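Local coordinates for protein short afifavidin (Afifella pfennigii, PDB 6HDT) that binds biotin and 2-iminobiotin tightly and non-covalently as a dimeric bacterial avidin, although its biological role remains obscure, at residues 12-17 with 21-26; 31-36 with 59-64; 43-48 with 70-75; 105-110 with 116-121. One frame throughout, in Å; residues are numbered along the deposited sequence.

In the fold
From the N terminus, contact 1 comes first and closes a short loop, folding the end of helix 7-14 back onto strand 20-24, the first of the eight antiparallel strands of the barrel. Contact 2 then joins strand 30-35 to strand 58-66, and contact 3 joins strand 40-46 to strand 69-77. These two cross along the chain, their segments alternating, and each skips one strand, so both meet through side chains in the barrel interior. Contact 4 follows in series and closes the hairpin of strands 99-110 and 117-127. Strand 117-127 also borders strand 20-24 and so completes the barrel. Biotin touches both contact 3 and contact 4.

Contact 1 (12-17 with 21-26); sequences EAFGVP and SSWVNQ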
# COMPACT_ATOMS: atom_id res chain seq x y z
N GLU A 12 -19.27 -2.58 2.99
CA GLU A 12 -20.40 -2.45 2.06
C GLU A 12 -20.09 -1.41 0.97
O GLU A 12 -20.44 -1.62 -0.19
CB GLU A 12 -21.69 -2.11 2.79
CG GLU A 12 -22.25 -3.28 3.61
CD GLU A 12 -23.45 -2.90 4.44
OE1 GLU A 12 -24.07 -1.86 4.12
OE2 GLU A 12 -23.77 -3.62 5.42
N ALA A 13 -19.39 -0.34 1.33
CA ALA A 13 -18.98 0.63 0.36
C ALA A 13 -18.02 -0.03 -0.64
O ALA A 13 -17.99 0.31 -1.79
CB ALA A 13 -18.33 1.84 1.03
N PHE A 14 -17.21 -0.99 -0.19
CA PHE A 14 -16.35 -1.70 -1.14
C PHE A 14 -17.13 -2.62 -2.08
O PHE A 14 -16.72 -2.81 -3.22
CB PHE A 14 -15.24 -2.42 -0.39
CG PHE A 14 -14.15 -2.93 -1.27
CD1 PHE A 14 -13.28 -2.05 -1.93
CD2 PHE A 14 -13.98 -4.29 -1.45
CE1 PHE A 14 -12.26 -2.55 -2.71
CE2 PHE A 14 -12.94 -4.79 -2.23
CZ PHE A 14 -12.09 -3.92 -2.86
N GLY A 15 -18.25 -3.17 -1.61
CA GLY A 15 -19.14 -4.01 -2.41
C GLY A 15 -19.34 -5.41 -1.84
O GLY A 15 -19.87 -6.28 -2.49
N VAL A 16 -18.91 -5.66 -0.61
CA VAL A 16 -19.06 -6.99 -0.04
C VAL A 16 -19.95 -6.90 1.21
O VAL A 16 -19.98 -5.87 1.90
CB VAL A 16 -17.69 -7.65 0.24
CG1 VAL A 16 -16.92 -7.79 -1.07
CG2 VAL A 16 -16.85 -6.87 1.23
N PRO A 17 -20.69 -7.97 1.50
CA PRO A 17 -21.67 -7.85 2.56
C PRO A 17 -21.08 -8.06 3.96
O PRO A 17 -21.77 -7.80 4.94
CB PRO A 17 -22.70 -8.93 2.20
CG PRO A 17 -21.89 -9.99 1.51
CD PRO A 17 -20.65 -9.35 0.95
N SER A 21 -13.77 -11.08 3.86
CA SER A 21 -14.05 -11.61 2.54
C SER A 21 -12.80 -12.28 2.01
O SER A 21 -11.68 -11.84 2.30
CB SER A 21 -14.52 -10.50 1.60
OG SER A 21 -13.59 -9.45 1.43
N SER A 22 -13.01 -13.37 1.26
CA SER A 22 -11.87 -14.09 0.69
C SER A 22 -11.88 -14.06 -0.82
O SER A 22 -12.93 -14.02 -1.50
CB SER A 22 -11.72 -15.51 1.26
OG SER A 22 -12.81 -16.33 0.92
N TRP A 23 -10.67 -14.03 -1.34
CA TRP A 23 -10.40 -13.71 -2.71
C TRP A 23 -9.34 -14.63 -3.30
O TRP A 23 -8.47 -15.12 -2.57
CB TRP A 23 -9.90 -12.26 -2.81
CG TRP A 23 -10.77 -11.27 -2.12
CD1 TRP A 23 -10.77 -10.98 -0.80
CD2 TRP A 23 -11.81 -10.46 -2.71
NE1 TRP A 23 -11.72 -10.03 -0.52
CE2 TRP A 23 -12.38 -9.70 -1.68
CE3 TRP A 23 -12.30 -10.30 -4.02
CZ2 TRP A 23 -13.43 -8.80 -1.89
CZ3 TRP A 23 -13.35 -9.40 -4.22
CH2 TRP A 23 -13.90 -8.66 -3.18
N VAL A 24 -9.39 -14.77 -4.62
CA VAL A 24 -8.43 -15.49 -5.44
C VAL A 24 -8.07 -14.67 -6.69
O VAL A 24 -8.92 -14.02 -7.32
CB VAL A 24 -8.91 -16.91 -5.81
CG1 VAL A 24 -10.06 -16.88 -6.80
CG2 VAL A 24 -7.79 -17.73 -6.41
N ASN A 25 -6.79 -14.63 -7.03
CA ASN A 25 -6.41 -13.98 -8.27
C ASN A 25 -6.23 -14.99 -9.41
O ASN A 25 -6.49 -16.17 -9.24
CB ASN A 25 -5.24 -13.01 -8.09
CG ASN A 25 -3.91 -13.70 -8.00
OD1 ASN A 25 -3.79 -14.86 -8.34
ND2 ASN A 25 -2.90 -12.98 -7.55
N GLN A 26 -5.84 -14.49 -10.58
CA GLN A 26 -5.78 -15.28 -11.82
C GLN A 26 -4.69 -16.36 -11.76
O GLN A 26 -4.73 -17.33 -12.51
CB GLN A 26 -5.57 -14.36 -13.05
CG GLN A 26 -4.18 -13.71 -13.16
CD GLN A 26 -3.88 -12.65 -12.09
OE1 GLN A 26 -4.78 -11.98 -11.59
NE2 GLN A 26 -2.61 -12.51 -11.74
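The N-terminal helix of this avidin packs against the first strand of the beta-barrel where Phe14 and Val16 meet the indole of Trp23. Phe14 ends the helix, and its ring reaches toward the strand because CG stands anti to the backbone N (chi1 -168°). The CE2 corner makes the touch, 4.1 Å from Trp23 CZ2, with the indole carbon lying near the plane of the phenyl ring, at its edge. Val16 closes in more tightly on the same two carbons of the six-membered ring: its CG1 methyl is 3.7 Å from Trp23 CZ2 and 3.8 Å from Trp23 CH2. CG2, the other methyl of Val16, turns to the hydroxyl of Ser21, with 4.2 Å between CG2 and Ser21 OG.

The chain delivers both residues to one patch through a Schellman motif. Gly15, with positive phi, is its C-prime residue; Val16 N bonds to Ala11 O and Gly15 N to Glu12 O, which turns the backbone out of the helix just before Val16. Within strand 20-24, Ser21 and Trp23 point to the same side, and the indole NE1 donates to Ser21 OG at 2.8 Å. That bond is bent (132° at the hydrogen) and leaves the indole plane by 24°, yet it gives the buried NE1 a partner inside its own strand. Met31 and Leu33 of the next strand, together with Val100 and Ile102 of strand 99-110, also touch the Trp23 side chain, while the Phe14 ring also meets that of Phe35.

Contact 2 (31-36 with 59-64); sequences MTLVFG and YPLVGL
Leu61 carries this contact, its isobutyl group reaching past the intervening strand, inside the barrel, to Leu33 and Met31. Strands 30-35 and 58-66 are not neighbours in the sheet: strand 40-46 runs between them, and their short axes pass 8.7 Å apart, inclined at 43° to each other. The bridging is therefore left mainly to side chains. The chi1 of Leu61, 95°, lies well off a staggered value and presents both of its methyls to the facing strand. CD1 comes to 4.0 Å from Leu33 CD2, and CD2 sits 4.1 Å from the same Leu33 methyl, so one branch of Leu33 beds against the fork of Leu61. Met31 meets the CD2 branch from another direction, with its SD 4.1 Å from Leu61 CD2. Both Met31 and Leu33 meet Leu61 at roughly a right angle.

Around the trio, Phe72 and Val74 of strand 69-77 also touch Leu61. Met31 also packs on Tyr45, a biotin-binding residue. With methyl carbons and a thioether sulfur as the touching atoms, the contact rests on dispersion and on the exclusion of water, and, through Met31 on Tyr45, this apolar core adjoins the biotin site.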
# COMPACT_ATOMS: atom_id res chain seq x y z
N MET A 31 -6.23 -14.32 -0.80
CA MET A 31 -6.11 -13.43 0.32
C MET A 31 -7.43 -13.31 1.01
O MET A 31 -8.50 -13.50 0.40
CB MET A 31 -5.58 -12.08 -0.14
CG MET A 31 -6.54 -11.29 -1.02
SD MET A 31 -5.97 -9.61 -1.36
CE MET A 31 -7.38 -9.15 -2.37
N THR A 32 -7.36 -12.94 2.28
CA THR A 32 -8.53 -12.54 3.01
C THR A 32 -8.37 -11.08 3.43
O THR A 32 -7.31 -10.66 3.89
CB THR A 32 -8.80 -13.47 4.22
OG1 THR A 32 -9.08 -14.80 3.77
CG2 THR A 32 -9.96 -12.96 5.05
N LEU A 33 -9.45 -10.32 3.27
CA LEU A 33 -9.49 -8.92 3.63
C LEU A 33 -10.43 -8.71 4.79
O LEU A 33 -11.57 -9.20 4.80
CB LEU A 33 -9.95 -8.04 2.45
CG LEU A 33 -9.05 -8.04 1.22
CD1 LEU A 33 -9.67 -7.17 0.14
CD2 LEU A 33 -7.66 -7.56 1.56
N VAL A 34 -9.97 -7.93 5.74
CA VAL A 34 -10.76 -7.54 6.90
C VAL A 34 -10.80 -6.03 6.97
O VAL A 34 -9.77 -5.36 7.10
CB VAL A 34 -10.19 -8.13 8.22
CG1 VAL A 34 -11.19 -7.95 9.34
CG2 VAL A 34 -9.85 -9.60 8.06
N PHE A 35 -11.99 -5.47 6.80
CA PHE A 35 -12.20 -4.04 6.98
C PHE A 35 -12.34 -3.67 8.47
O PHE A 35 -13.01 -4.36 9.25
CB PHE A 35 -13.41 -3.58 6.18
CG PHE A 35 -13.20 -3.74 4.72
CD1 PHE A 35 -12.47 -2.80 4.02
CD2 PHE A 35 -13.62 -4.88 4.08
CE1 PHE A 35 -12.22 -2.95 2.68
CE2 PHE A 35 -13.37 -5.04 2.72
CZ PHE A 35 -12.67 -4.08 2.03
N GLY A 36 -11.66 -2.59 8.85
CA GLY A 36 -11.72 -2.09 10.22
C GLY A 36 -12.02 -0.60 10.31
O GLY A 36 -12.54 -0.01 9.38
N TYR A 59 1.16 -14.41 4.56
CA TYR A 59 1.90 -13.20 4.91
C TYR A 59 0.94 -12.10 5.34
O TYR A 59 -0.17 -11.95 4.79
CB TYR A 59 2.78 -12.76 3.75
CG TYR A 59 3.92 -13.71 3.52
CD1 TYR A 59 3.75 -14.88 2.78
CD2 TYR A 59 5.17 -13.46 4.08
CE1 TYR A 59 4.81 -15.78 2.61
CE2 TYR A 59 6.22 -14.34 3.89
CZ TYR A 59 6.03 -15.51 3.17
OH TYR A 59 7.10 -16.37 2.99
N PRO A 60 1.34 -11.32 6.35
CA PRO A 60 0.50 -10.21 6.80
C PRO A 60 0.25 -9.20 5.68
O PRO A 60 1.12 -8.96 4.84
CB PRO A 60 1.28 -9.59 7.96
CG PRO A 60 2.29 -10.63 8.35
CD PRO A 60 2.60 -11.41 7.12
N LEU A 61 -0.95 -8.64 5.66
CA LEU A 61 -1.25 -7.53 4.75
C LEU A 61 -1.91 -6.37 5.50
O LEU A 61 -2.67 -6.59 6.44
CB LEU A 61 -2.01 -8.02 3.52
CG LEU A 61 -3.52 -8.02 3.31
CD1 LEU A 61 -4.19 -6.65 3.33
CD2 LEU A 61 -3.77 -8.68 1.97
N VAL A 62 -1.54 -5.14 5.11
CA VAL A 62 -2.14 -3.91 5.66
C VAL A 62 -2.42 -2.89 4.58
O VAL A 62 -1.70 -2.79 3.61
CB VAL A 62 -1.28 -3.27 6.76
CG1 VAL A 62 -0.98 -4.30 7.85
CG2 VAL A 62 -0.01 -2.66 6.19
N GLY A 63 -3.51 -2.15 4.73
CA GLY A 63 -3.83 -1.17 3.72
C GLY A 63 -4.88 -0.20 4.20
O GLY A 63 -5.18 -0.13 5.41
N LEU A 64 -5.41 0.55 3.25
CA LEU A 64 -6.52 1.45 3.48
C LEU A 64 -7.49 1.36 2.33
O LEU A 64 -7.17 0.92 1.24
CB LEU A 64 -6.05 2.90 3.61
CG LEU A 64 -5.14 3.19 4.81
CD1 LEU A 64 -4.40 4.51 4.60
CD2 LEU A 64 -5.91 3.16 6.11

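Contact 3 (43-48 with 70-75); sequences GFYVNN and IGFTVA. With BTN (biotin), chain E.
Inside the avidin beta-barrel, Phe72 and Val74 of strand 69-77 reach over to Tyr45 of strand 40-46. Strand 58-66 separates the two, which meet through their inward side chains. Phe72 comes first along the second segment. Its ring offers an edge: Tyr45 CE2 lies near the phenyl plane, 4.4 Å from Phe72 CE2, a loose touch. Trp89 meets both rings and fills in beside the pair. The next residue, Thr73, turns to the other side of the sheet, where its hydroxyl is bonded to Ser88 OG and its side chain packs on Gly71 of the second subunit. Val74 then returns to the interior and makes the tighter approach, setting its CG2 methyl 3.8 Å from Tyr45 CB, at the root of the tyrosine side chain.

Phe72 and Val74 thus pack along a residue that binds the ligand. Tyr45 has CG anti to its own backbone N (chi1 -159°), which carries the phenol into the pocket, where the OH donates to the ureido oxygen O3 of biotin at 2.7 Å. O3 lies in the plane of the phenol ring, at its edge, and Asn25 ND2 also bonds to this oxygen. Two residues further along, Asn47 uses its amide on the neighbouring ureido nitrogen. The OD1 it offers also accepts from Ala49 N, which should help to fix the rotation of the amide. Biotin N2 donates to Asn47 OD1 at 2.9 Å, nearly straight at 165°.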
# COMPACT_ATOMS: atom_id res chain seq x y z
N GLY A 43 -5.47 -8.23 6.82
CA GLY A 43 -5.72 -9.57 6.35
C GLY A 43 -4.41 -10.33 6.23
O GLY A 43 -3.46 -10.05 6.96
N PHE A 44 -4.40 -11.25 5.28
CA PHE A 44 -3.25 -12.08 4.92
C PHE A 44 -3.33 -12.47 3.45
O PHE A 44 -4.40 -12.43 2.81
CB PHE A 44 -3.15 -13.33 5.80
CG PHE A 44 -4.19 -14.38 5.50
CD1 PHE A 44 -3.98 -15.35 4.52
CD2 PHE A 44 -5.37 -14.41 6.23
CE1 PHE A 44 -4.95 -16.31 4.25
CE2 PHE A 44 -6.32 -15.37 5.99
CZ PHE A 44 -6.12 -16.32 4.99
N TYR A 45 -2.16 -12.82 2.92
CA TYR A 45 -1.97 -13.11 1.52
C TYR A 45 -1.21 -14.39 1.34
O TYR A 45 -0.17 -14.59 1.96
CB TYR A 45 -1.21 -11.98 0.84
CG TYR A 45 -1.39 -11.93 -0.66
CD1 TYR A 45 -0.58 -12.67 -1.51
CD2 TYR A 45 -2.36 -11.10 -1.23
CE1 TYR A 45 -0.74 -12.62 -2.90
CE2 TYR A 45 -2.52 -11.04 -2.61
CZ TYR A 45 -1.70 -11.79 -3.44
OH TYR A 45 -1.84 -11.77 -4.80
N VAL A 46 -1.71 -15.24 0.45
CA VAL A 46 -1.02 -16.49 0.15
C VAL A 46 -0.65 -16.49 -1.31
O VAL A 46 -1.51 -16.57 -2.19
CB VAL A 46 -1.80 -17.75 0.53
CG1 VAL A 46 -1.00 -19.00 0.15
CG2 VAL A 46 -2.09 -17.74 2.02
N ASN A 47 0.66 -16.40 -1.55
CA ASN A 47 1.19 -16.37 -2.90
C ASN A 47 1.27 -17.79 -3.48
O ASN A 47 1.85 -18.68 -2.87
CB ASN A 47 2.55 -15.67 -2.92
CG ASN A 47 3.27 -15.84 -4.23
OD1 ASN A 47 2.67 -15.72 -5.29
ND2 ASN A 47 4.58 -16.10 -4.17
N ASN A 48 0.64 -17.97 -4.64
CA ASN A 48 0.70 -19.26 -5.29
C ASN A 48 1.22 -19.07 -6.77
O ASN A 48 1.27 -20.02 -7.55
CB ASN A 48 -0.66 -20.01 -5.08
CG ASN A 48 -1.05 -20.16 -3.56
OD1 ASN A 48 -0.23 -20.56 -2.71
ND2 ASN A 48 -2.31 -19.85 -3.22
N ILE A 70 -9.09 0.58 -3.02
CA ILE A 70 -8.28 -0.08 -2.02
C ILE A 70 -6.81 -0.05 -2.40
O ILE A 70 -6.45 -0.02 -3.56
CB ILE A 70 -8.75 -1.52 -1.83
CG1 ILE A 70 -8.14 -2.14 -0.55
CG2 ILE A 70 -8.50 -2.36 -3.05
CD1 ILE A 70 -8.84 -3.43 -0.12
N GLY A 71 -5.97 -0.06 -1.37
CA GLY A 71 -4.53 -0.28 -1.54
C GLY A 71 -4.03 -1.06 -0.36
O GLY A 71 -4.47 -0.83 0.77
N PHE A 72 -3.10 -1.98 -0.61
CA PHE A 72 -2.56 -2.78 0.47
C PHE A 72 -1.18 -3.30 0.15
O PHE A 72 -0.79 -3.45 -1.00
CB PHE A 72 -3.47 -3.95 0.86
CG PHE A 72 -3.85 -4.85 -0.29
CD1 PHE A 72 -5.00 -4.62 -1.04
CD2 PHE A 72 -3.10 -5.97 -0.58
CE1 PHE A 72 -5.34 -5.46 -2.08
CE2 PHE A 72 -3.43 -6.81 -1.62
CZ PHE A 72 -4.58 -6.56 -2.37
N THR A 73 -0.43 -3.53 1.23
CA THR A 73 0.97 -3.94 1.12
C THR A 73 1.22 -5.25 1.84
O THR A 73 0.62 -5.50 2.87
CB THR A 73 1.86 -2.85 1.70
OG1 THR A 73 1.68 -1.66 0.94
CG2 THR A 73 3.34 -3.23 1.68
N VAL A 74 2.12 -6.07 1.29
CA VAL A 74 2.61 -7.29 1.93
C VAL A 74 4.15 -7.25 1.91
O VAL A 74 4.79 -7.11 0.86
CB VAL A 74 2.15 -8.56 1.19
CG1 VAL A 74 2.87 -9.79 1.72
CG2 VAL A 74 0.65 -8.72 1.28
N ALA A 75 4.73 -7.37 3.09
CA ALA A 75 6.17 -7.54 3.22
C ALA A 75 6.49 -9.05 3.28
O ALA A 75 5.92 -9.77 4.12
CB ALA A 75 6.62 -6.85 4.48
C11 BTN E . 8.96 -12.57 -3.94
O11 BTN E . 9.80 -11.66 -3.83
O12 BTN E . 9.03 -13.43 -4.86
C10 BTN E . 7.82 -12.61 -2.94
C9 BTN E . 6.52 -13.14 -3.53
C8 BTN E . 5.89 -12.16 -4.53
C7 BTN E . 4.64 -12.70 -5.21
C2 BTN E . 4.09 -11.65 -6.17
S1 BTN E . 3.24 -10.28 -5.39
C6 BTN E . 2.53 -9.77 -6.93
C5 BTN E . 2.19 -11.06 -7.66
N1 BTN E . 0.87 -11.53 -7.35
C3 BTN E . 0.80 -12.69 -6.69
O3 BTN E . -0.26 -13.26 -6.38
N2 BTN E . 2.07 -13.11 -6.46
C4 BTN E . 3.03 -12.22 -7.11

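Contact 4 (105-110 with 116-121); sequences DWNLAY and GEIQQG. With BTN (biotin), chain E.
Trp106, Leu108 and Tyr110 pair with Gly121, Gln119 and Glu117 in the last hairpin of the avidin barrel, formed by antiparallel strands 99-110 and 117-127. Each is a hydrogen-bonded pair with two backbone bonds, among them Trp106 N to Gly121 O at 2.9 Å and Leu108 N to Gln119 O at 2.8 Å. Asn107 with Gln120 and Ala109 with Ile118 are the non-hydrogen-bonded pairs between them.

Ring contacts gather on the face bearing Trp106, Leu108 and Tyr110. The indole lies flat over the backbone of Gly121, which has no side chain to hold it off: Gly121 CA makes a CH-pi contact 3.8 Å from the centroid of the six-membered ring. The opposite face of the indole receives biotin, whose C6 is 3.4 Å from Trp106 CE2. Tyr110, with CG between the backbone N and the carbonyl carbon (chi1 65°), folds its ring back across the partner strand. Gln119 NE2 sits over one face of that ring, 3.5 Å from Tyr110 CE1, and Glu117 CB over the other, 3.6 Å from Tyr110 CZ.

Aliphatic contacts complete the pairing. Leu108 runs alongside the stem of Gln119 and extends CD1 to the biotin tail, while Ile118 CG2 touches Asn107 CB on the other face, which meets the second subunit. The polar contact there is made through solvent: the side chains of Asn107 and Gln120 point the same way, and a water lies within hydrogen-bonding distance of both, 2.8 Å from Asn107 OD1 and 2.6 Å from Gln120 OE1.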
# COMPACT_ATOMS: atom_id res chain seq x y z
N ASP A 105 -3.37 -3.07 -9.91
CA ASP A 105 -1.98 -3.05 -10.40
C ASP A 105 -1.07 -3.15 -9.18
O ASP A 105 -1.43 -2.73 -8.09
CB ASP A 105 -1.65 -1.75 -11.14
CG ASP A 105 -2.37 -1.62 -12.49
OD1 ASP A 105 -2.75 -2.66 -13.07
OD2 ASP A 105 -2.46 -0.48 -13.01
N TRP A 106 0.11 -3.72 -9.35
CA TRP A 106 0.99 -3.89 -8.21
C TRP A 106 2.38 -3.57 -8.60
O TRP A 106 2.75 -3.68 -9.77
CB TRP A 106 0.94 -5.32 -7.64
CG TRP A 106 1.16 -6.48 -8.60
CD1 TRP A 106 0.18 -7.28 -9.16
CD2 TRP A 106 2.42 -7.00 -9.08
NE1 TRP A 106 0.75 -8.22 -9.97
CE2 TRP A 106 2.12 -8.10 -9.92
CE3 TRP A 106 3.78 -6.67 -8.86
CZ2 TRP A 106 3.09 -8.83 -10.57
CZ3 TRP A 106 4.76 -7.42 -9.51
CH2 TRP A 106 4.41 -8.48 -10.35
N ASN A 107 3.12 -3.15 -7.58
CA ASN A 107 4.55 -2.95 -7.67
C ASN A 107 5.22 -3.79 -6.61
O ASN A 107 4.69 -3.89 -5.52
CB ASN A 107 4.86 -1.49 -7.40
CG ASN A 107 4.46 -0.57 -8.54
OD1 ASN A 107 4.76 -0.83 -9.71
ND2 ASN A 107 3.76 0.50 -8.21
N LEU A 108 6.42 -4.31 -6.90
CA LEU A 108 7.15 -5.19 -6.01
C LEU A 108 8.60 -4.72 -5.97
O LEU A 108 9.29 -4.80 -6.98
CB LEU A 108 7.12 -6.59 -6.57
CG LEU A 108 7.72 -7.77 -5.81
CD1 LEU A 108 7.20 -9.04 -6.46
CD2 LEU A 108 9.25 -7.80 -5.79
N ALA A 109 9.01 -4.22 -4.82
CA ALA A 109 10.40 -3.78 -4.58
C ALA A 109 11.24 -4.96 -4.15
O ALA A 109 10.86 -5.70 -3.23
CB ALA A 109 10.41 -2.71 -3.51
N TYR A 110 12.39 -5.14 -4.81
CA TYR A 110 13.25 -6.28 -4.50
C TYR A 110 14.68 -5.88 -4.78
O TYR A 110 14.96 -4.79 -5.31
CB TYR A 110 12.87 -7.52 -5.33
CG TYR A 110 13.09 -7.37 -6.81
CD1 TYR A 110 12.25 -6.58 -7.57
CD2 TYR A 110 14.17 -7.98 -7.47
CE1 TYR A 110 12.46 -6.39 -8.92
CE2 TYR A 110 14.38 -7.80 -8.83
CZ TYR A 110 13.51 -7.00 -9.56
OH TYR A 110 13.67 -6.79 -10.92
N GLY A 116 18.26 -1.65 -5.40
CA GLY A 116 16.87 -2.06 -5.53
C GLY A 116 16.24 -1.84 -6.88
O GLY A 116 16.67 -0.99 -7.64
N GLU A 117 15.19 -2.61 -7.14
CA GLU A 117 14.45 -2.55 -8.37
C GLU A 117 12.99 -2.65 -7.99
O GLU A 117 12.64 -3.03 -6.90
CB GLU A 117 14.82 -3.69 -9.31
CG GLU A 117 16.31 -3.82 -9.68
CD GLU A 117 16.94 -2.57 -10.31
OE1 GLU A 117 18.19 -2.49 -10.33
OE2 GLU A 117 16.22 -1.67 -10.79
N ILE A 118 12.14 -2.27 -8.93
CA ILE A 118 10.71 -2.33 -8.75
C ILE A 118 10.10 -2.98 -9.99
O ILE A 118 10.18 -2.43 -11.11
CB ILE A 118 10.13 -0.92 -8.57
CG1 ILE A 118 10.82 -0.19 -7.40
CG2 ILE A 118 8.60 -0.98 -8.42
CD1 ILE A 118 10.49 1.28 -7.32
N GLN A 119 9.51 -4.16 -9.79
CA GLN A 119 8.80 -4.79 -10.88
C GLN A 119 7.31 -4.57 -10.73
O GLN A 119 6.77 -4.28 -9.66
CB GLN A 119 9.14 -6.25 -11.03
CG GLN A 119 8.85 -7.13 -9.86
CD GLN A 119 9.18 -8.59 -10.16
OE1 GLN A 119 8.49 -9.26 -10.93
NE2 GLN A 119 10.24 -9.08 -9.56
N GLN A 120 6.65 -4.71 -11.85
CA GLN A 120 5.25 -4.35 -11.90
C GLN A 120 4.43 -5.42 -12.58
O GLN A 120 4.93 -6.22 -13.35
CB GLN A 120 5.16 -3.00 -12.64
CG GLN A 120 5.43 -3.08 -14.13
CD GLN A 120 5.59 -1.74 -14.82
OE1 GLN A 120 5.34 -0.66 -14.24
NE2 GLN A 120 6.02 -1.79 -16.09
N GLY A 121 3.12 -5.36 -12.31
CA GLY A 121 2.19 -6.26 -12.93
C GLY A 121 0.76 -5.89 -12.56
O GLY A 121 0.50 -4.87 -11.96
C11 BTN E . 8.96 -12.57 -3.94
O11 BTN E . 9.80 -11.66 -3.83
O12 BTN E . 9.03 -13.43 -4.86
C10 BTN E . 7.82 -12.61 -2.94
C9 BTN E . 6.52 -13.14 -3.53
C8 BTN E . 5.89 -12.16 -4.53
C7 BTN E . 4.64 -12.70 -5.21
C2 BTN E . 4.09 -11.65 -6.17
S1 BTN E . 3.24 -10.28 -5.39
C6 BTN E . 2.53 -9.77 -6.93
C5 BTN E . 2.19 -11.06 -7.66
N1 BTN E . 0.87 -11.53 -7.35
C3 BTN E . 0.80 -12.69 -6.69
O3 BTN E . -0.26 -13.26 -6.38
N2 BTN E . 2.07 -13.11 -6.46
C4 BTN E . 3.03 -12.22 -7.11
O HOH W 1 6.07 0.26 -11.95